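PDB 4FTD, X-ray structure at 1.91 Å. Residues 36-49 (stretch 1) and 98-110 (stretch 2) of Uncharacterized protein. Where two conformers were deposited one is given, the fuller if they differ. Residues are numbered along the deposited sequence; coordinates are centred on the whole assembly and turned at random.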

# COMPACT_ATOMS: atom_id res chain seq x y z
N THR A 36 -22.45 31.02 -6.15
CA THR A 36 -22.29 30.99 -7.60
C THR A 36 -23.68 30.82 -8.23
O THR A 36 -24.37 29.85 -7.95
N ILE A 37 -24.06 31.76 -9.10
CA ILE A 37 -25.36 31.78 -9.76
C ILE A 37 -25.22 31.31 -11.19
O ILE A 37 -24.41 31.84 -11.92
N ASP A 38 -25.97 30.28 -11.56
CA ASP A 38 -26.04 29.84 -12.96
C ASP A 38 -27.39 30.33 -13.46
O ASP A 38 -28.41 29.71 -13.19
N GLU A 39 -27.40 31.44 -14.18
CA GLU A 39 -28.66 32.05 -14.62
C GLU A 39 -29.48 31.21 -15.60
O GLU A 39 -30.70 31.24 -15.54
N ALA A 40 -28.81 30.50 -16.51
CA ALA A 40 -29.52 29.68 -17.51
C ALA A 40 -30.24 28.54 -16.80
O ALA A 40 -31.40 28.24 -17.12
N LYS A 41 -29.57 27.93 -15.81
CA LYS A 41 -30.13 26.81 -15.04
C LYS A 41 -30.96 27.25 -13.82
O LYS A 41 -31.63 26.42 -13.20
N LYS A 42 -30.91 28.55 -13.50
CA LYS A 42 -31.62 29.10 -12.34
C LYS A 42 -31.22 28.34 -11.06
O LYS A 42 -32.06 27.85 -10.31
N THR A 43 -29.91 28.22 -10.82
CA THR A 43 -29.40 27.56 -9.61
C THR A 43 -28.42 28.47 -8.89
O THR A 43 -27.82 29.38 -9.48
N ILE A 44 -28.29 28.21 -7.60
CA ILE A 44 -27.35 28.91 -6.76
C ILE A 44 -26.62 27.84 -5.95
O ILE A 44 -27.25 26.97 -5.35
N ASN A 45 -25.29 27.90 -5.97
CA ASN A 45 -24.43 27.04 -5.14
C ASN A 45 -23.46 27.85 -4.29
O ASN A 45 -23.20 29.01 -4.55
N PHE A 46 -22.96 27.19 -3.25
CA PHE A 46 -21.96 27.74 -2.35
C PHE A 46 -20.91 26.69 -2.07
O PHE A 46 -21.20 25.51 -2.16
N PRO A 47 -19.71 27.12 -1.67
CA PRO A 47 -18.78 26.11 -1.13
C PRO A 47 -19.42 25.40 0.08
O PRO A 47 -20.34 25.92 0.72
N ARG A 48 -18.96 24.20 0.35
CA ARG A 48 -19.51 23.41 1.44
C ARG A 48 -19.25 24.15 2.76
O ARG A 48 -18.20 24.73 2.95
N LEU A 49 -20.23 24.14 3.65
CA LEU A 49 -20.13 24.86 4.91
C LEU A 49 -19.76 23.94 6.07
O LEU A 49 -20.05 22.71 6.05
N TYR A 98 -41.76 37.55 -11.15
CA TYR A 98 -41.01 36.85 -10.14
C TYR A 98 -40.16 35.79 -10.84
O TYR A 98 -40.47 35.42 -11.97
N LYS A 99 -39.13 35.32 -10.16
CA LYS A 99 -38.23 34.31 -10.69
C LYS A 99 -37.76 33.45 -9.55
O LYS A 99 -37.35 33.95 -8.51
N ASP A 100 -37.82 32.14 -9.75
CA ASP A 100 -37.40 31.17 -8.74
C ASP A 100 -36.04 30.54 -9.10
O ASP A 100 -35.83 30.06 -10.21
N TYR A 101 -35.12 30.56 -8.14
CA TYR A 101 -33.81 29.93 -8.24
C TYR A 101 -33.82 28.77 -7.25
O TYR A 101 -34.40 28.88 -6.17
N LEU A 102 -33.17 27.67 -7.62
CA LEU A 102 -32.99 26.52 -6.74
C LEU A 102 -31.65 26.69 -6.04
O LEU A 102 -30.58 26.58 -6.67
N MSE A 103 -31.70 26.95 -4.74
CA MSE A 103 -30.52 27.25 -3.96
C MSE A 103 -30.10 26.07 -3.10
O MSE A 103 -30.84 25.68 -2.20
N LYS A 104 -28.90 25.54 -3.36
CA LYS A 104 -28.39 24.35 -2.68
C LYS A 104 -27.31 24.74 -1.66
O LYS A 104 -26.37 25.46 -2.00
N VAL A 105 -27.49 24.27 -0.43
CA VAL A 105 -26.50 24.44 0.63
C VAL A 105 -26.01 23.03 1.02
O VAL A 105 -26.83 22.12 1.20
N ARG A 106 -24.69 22.90 1.16
CA ARG A 106 -24.01 21.63 1.40
C ARG A 106 -23.07 21.68 2.60
O ARG A 106 -22.44 22.71 2.84
N LYS A 107 -23.00 20.56 3.35
CA LYS A 107 -22.09 20.40 4.49
C LYS A 107 -20.76 19.89 3.97
O LYS A 107 -20.70 19.13 2.99
N ARG A 108 -19.69 20.26 4.67
CA ARG A 108 -18.38 19.66 4.39
C ARG A 108 -18.41 18.19 4.74
O ARG A 108 -19.08 17.79 5.68
N VAL A 109 -17.68 17.39 3.95
CA VAL A 109 -17.60 15.96 4.12
C VAL A 109 -16.12 15.63 4.29
O VAL A 109 -15.35 15.84 3.37
N PRO A 110 -15.71 15.13 5.48
CA PRO A 110 -14.31 14.76 5.66
C PRO A 110 -13.93 13.61 4.76
O PRO A 110 -14.78 12.80 4.43

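What holds the two backbones in register? Thr43 and Ile44 pair in parallel with Leu102 and Met103: Leu102 N donates to Lys42 O (2.9 Å), Ile44 N to Leu102 O (3.0 Å) and Lys104 N to Ile44 O (3.0 Å). Thr43 (p) and Leu102 (m, t) therefore share one face of the sheet, Ile44 and Met103 the other. After a shift of one residue, Leu49 N binds Arg106 O and Arg108 N binds Leu49 O, each at 2.8 Å.

Which side chains form the apolar packing? Ile44 (m, t) sets CD1 3.6 Å from Tyr101 CB and CB 3.9 Å from Met103 CG. Met103, a selenomethionine with chi1 and chi2 both t, brings CE to 3.7 Å from Phe46 CE1, while its SE lies at the edge of that ring. Phe46 is m. Further along, Leu49 CD1 meets Val105 CG1 at 3.7 Å; these two are m, t and t.

How is the charged end arranged? Glu39 starts sideways at t, but its end reaches across: OE1 accepts from Tyr101 OH (2.6 Å) and OE2 forms a salt bridge with Lys99 NZ (2.8 Å). Lys42 NZ also bridges to Glu39 OE2 (2.7 Å), so one carboxylate offsets two ammonium groups, Lys42 NZ and Lys99 NZ, only 3.8 Å apart.

What fills the gap where the ladder breaks? Two arginines, both m at chi1, point toward the opposing stretch and reach backbone carbonyls: Arg106 NH2 donates to Phe46 O and Arg48 NH1 to Lys107 O, both 2.8 Å. Water 1 accepts from Phe46 N (3.0 Å) and Arg106 NE (2.9 Å), and water 3 accepts from Arg106 N (2.9 Å) and lies 2.8 Å from Pro47 O, linking the two stretches between the two ladders.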

# COMPACT_ATOMS: atom_id res chain seq x y z
CB THR A 36 -21.37 29.83 -8.03
OG1 THR A 36 -20.12 29.96 -7.36
CG2 THR A 36 -21.14 29.83 -9.57
CB ILE A 37 -25.98 33.20 -9.75
CG1 ILE A 37 -26.02 33.75 -8.31
CG2 ILE A 37 -27.40 33.18 -10.36
CD1 ILE A 37 -26.05 35.24 -8.20
CB ASP A 38 -25.90 28.33 -13.07
CG ASP A 38 -25.72 27.86 -14.51
OD1 ASP A 38 -26.38 28.44 -15.42
OD2 ASP A 38 -24.91 26.94 -14.74
CB GLU A 39 -28.40 33.45 -15.21
CG GLU A 39 -29.66 34.21 -15.62
CD GLU A 39 -30.61 34.46 -14.47
OE1 GLU A 39 -30.12 34.60 -13.33
OE2 GLU A 39 -31.83 34.53 -14.70
CB ALA A 40 -28.55 29.14 -18.57
CB LYS A 41 -29.00 25.87 -14.60
CG LYS A 41 -28.32 25.20 -15.79
CD LYS A 41 -27.07 24.44 -15.38
CE LYS A 41 -26.36 23.91 -16.62
NZ LYS A 41 -24.96 23.49 -16.32
CB LYS A 42 -33.16 29.06 -12.55
CG LYS A 42 -33.69 29.57 -13.90
CD LYS A 42 -33.52 31.07 -14.15
CE LYS A 42 -33.83 31.39 -15.62
NZ LYS A 42 -33.17 32.62 -16.13
CB THR A 43 -28.69 26.22 -9.93
OG1 THR A 43 -27.53 26.51 -10.72
CG2 THR A 43 -29.62 25.26 -10.72
CB ILE A 44 -28.02 29.91 -5.79
CG1 ILE A 44 -28.92 30.94 -6.52
CG2 ILE A 44 -26.94 30.62 -4.95
CD1 ILE A 44 -29.96 31.65 -5.63
CB ASN A 45 -23.67 26.00 -5.99
CG ASN A 45 -24.58 24.92 -6.49
OD1 ASN A 45 -24.83 23.97 -5.78
ND2 ASN A 45 -25.19 25.14 -7.65
CB PHE A 46 -22.62 28.09 -0.99
CG PHE A 46 -23.67 29.14 -1.09
CD1 PHE A 46 -24.99 28.80 -1.34
CD2 PHE A 46 -23.33 30.48 -0.94
CE1 PHE A 46 -25.98 29.78 -1.44
CE2 PHE A 46 -24.30 31.47 -1.07
CZ PHE A 46 -25.62 31.12 -1.30
CB PRO A 47 -17.55 26.92 -0.71
CG PRO A 47 -17.83 28.35 -1.02
CD PRO A 47 -19.14 28.47 -1.75
CB ARG A 48 -18.91 22.01 1.47
CG ARG A 48 -19.23 21.19 0.23
CD ARG A 48 -18.46 19.88 0.17
NE ARG A 48 -19.03 19.03 -0.89
CZ ARG A 48 -20.14 18.28 -0.76
NH1 ARG A 48 -20.83 18.20 0.40
NH2 ARG A 48 -20.57 17.58 -1.79
CB LEU A 49 -21.47 25.56 5.21
CG LEU A 49 -22.03 26.46 4.12
CD1 LEU A 49 -23.30 27.16 4.63
CD2 LEU A 49 -20.98 27.48 3.70
CB TYR A 98 -41.93 36.23 -9.09
CG TYR A 98 -42.68 35.01 -9.55
CD1 TYR A 98 -43.89 35.12 -10.24
CD2 TYR A 98 -42.18 33.74 -9.31
CE1 TYR A 98 -44.59 34.00 -10.69
CE2 TYR A 98 -42.86 32.60 -9.76
CZ TYR A 98 -44.07 32.73 -10.42
OH TYR A 98 -44.72 31.59 -10.87
CB LYS A 99 -37.03 34.95 -11.40
CG LYS A 99 -36.10 33.94 -12.08
CD LYS A 99 -34.93 34.59 -12.82
CE LYS A 99 -35.34 35.17 -14.17
NZ LYS A 99 -34.25 36.03 -14.72
CB ASP A 100 -38.44 30.07 -8.59
CG ASP A 100 -39.71 30.52 -7.83
OD1 ASP A 100 -39.73 31.62 -7.23
OD2 ASP A 100 -40.69 29.74 -7.81
CB TYR A 101 -32.71 30.95 -7.85
CG TYR A 101 -32.49 32.06 -8.85
CD1 TYR A 101 -33.27 33.22 -8.83
CD2 TYR A 101 -31.48 31.98 -9.80
CE1 TYR A 101 -33.06 34.24 -9.74
CE2 TYR A 101 -31.28 33.00 -10.71
CZ TYR A 101 -32.07 34.13 -10.67
OH TYR A 101 -31.89 35.16 -11.56
CB LEU A 102 -33.05 25.20 -7.52
CG LEU A 102 -34.46 24.70 -7.76
CD1 LEU A 102 -34.44 23.41 -8.58
CD2 LEU A 102 -35.13 24.52 -6.40
CB MSE A 103 -30.75 28.50 -3.10
CG MSE A 103 -29.52 28.89 -2.29
SE MSE A 103 -29.70 30.64 -1.46
CE MSE A 103 -29.11 30.20 0.43
CB LYS A 104 -27.82 23.35 -3.68
CG LYS A 104 -27.42 22.00 -3.07
CD LYS A 104 -26.66 21.13 -4.06
CE LYS A 104 -27.55 20.68 -5.21
NZ LYS A 104 -26.79 19.81 -6.14
CB VAL A 105 -27.05 25.20 1.86
CG1 VAL A 105 -26.02 25.19 2.98
CG2 VAL A 105 -27.41 26.65 1.50
CB ARG A 106 -23.19 21.28 0.16
CG ARG A 106 -24.05 21.10 -1.08
CD ARG A 106 -23.20 20.82 -2.29
NE ARG A 106 -22.41 22.00 -2.65
CZ ARG A 106 -21.23 21.97 -3.26
NH1 ARG A 106 -20.65 20.82 -3.57
NH2 ARG A 106 -20.59 23.10 -3.54
CB LYS A 107 -22.58 19.34 5.51
CG LYS A 107 -23.84 19.66 6.32
CD LYS A 107 -24.30 18.48 7.17
CE LYS A 107 -25.63 18.77 7.84
NZ LYS A 107 -26.12 17.64 8.68
CB ARG A 108 -17.30 20.35 5.19
CG ARG A 108 -17.03 21.73 4.65
CD ARG A 108 -16.11 22.47 5.57
NE ARG A 108 -14.85 21.76 5.68
CZ ARG A 108 -14.00 21.90 6.68
NH1 ARG A 108 -14.26 22.71 7.72
NH2 ARG A 108 -12.87 21.21 6.66
CB VAL A 109 -18.20 15.24 2.89
CG1 VAL A 109 -17.98 13.73 2.98
CG2 VAL A 109 -19.67 15.58 2.76
CB PRO A 110 -14.26 14.34 7.12
CG PRO A 110 -15.30 15.17 7.77
CD PRO A 110 -16.42 15.13 6.77
O HOH W 1 -23.99 24.42 -2.97
O HOH W 2 -23.87 21.52 -6.72
O HOH W 3 -22.81 24.89 0.07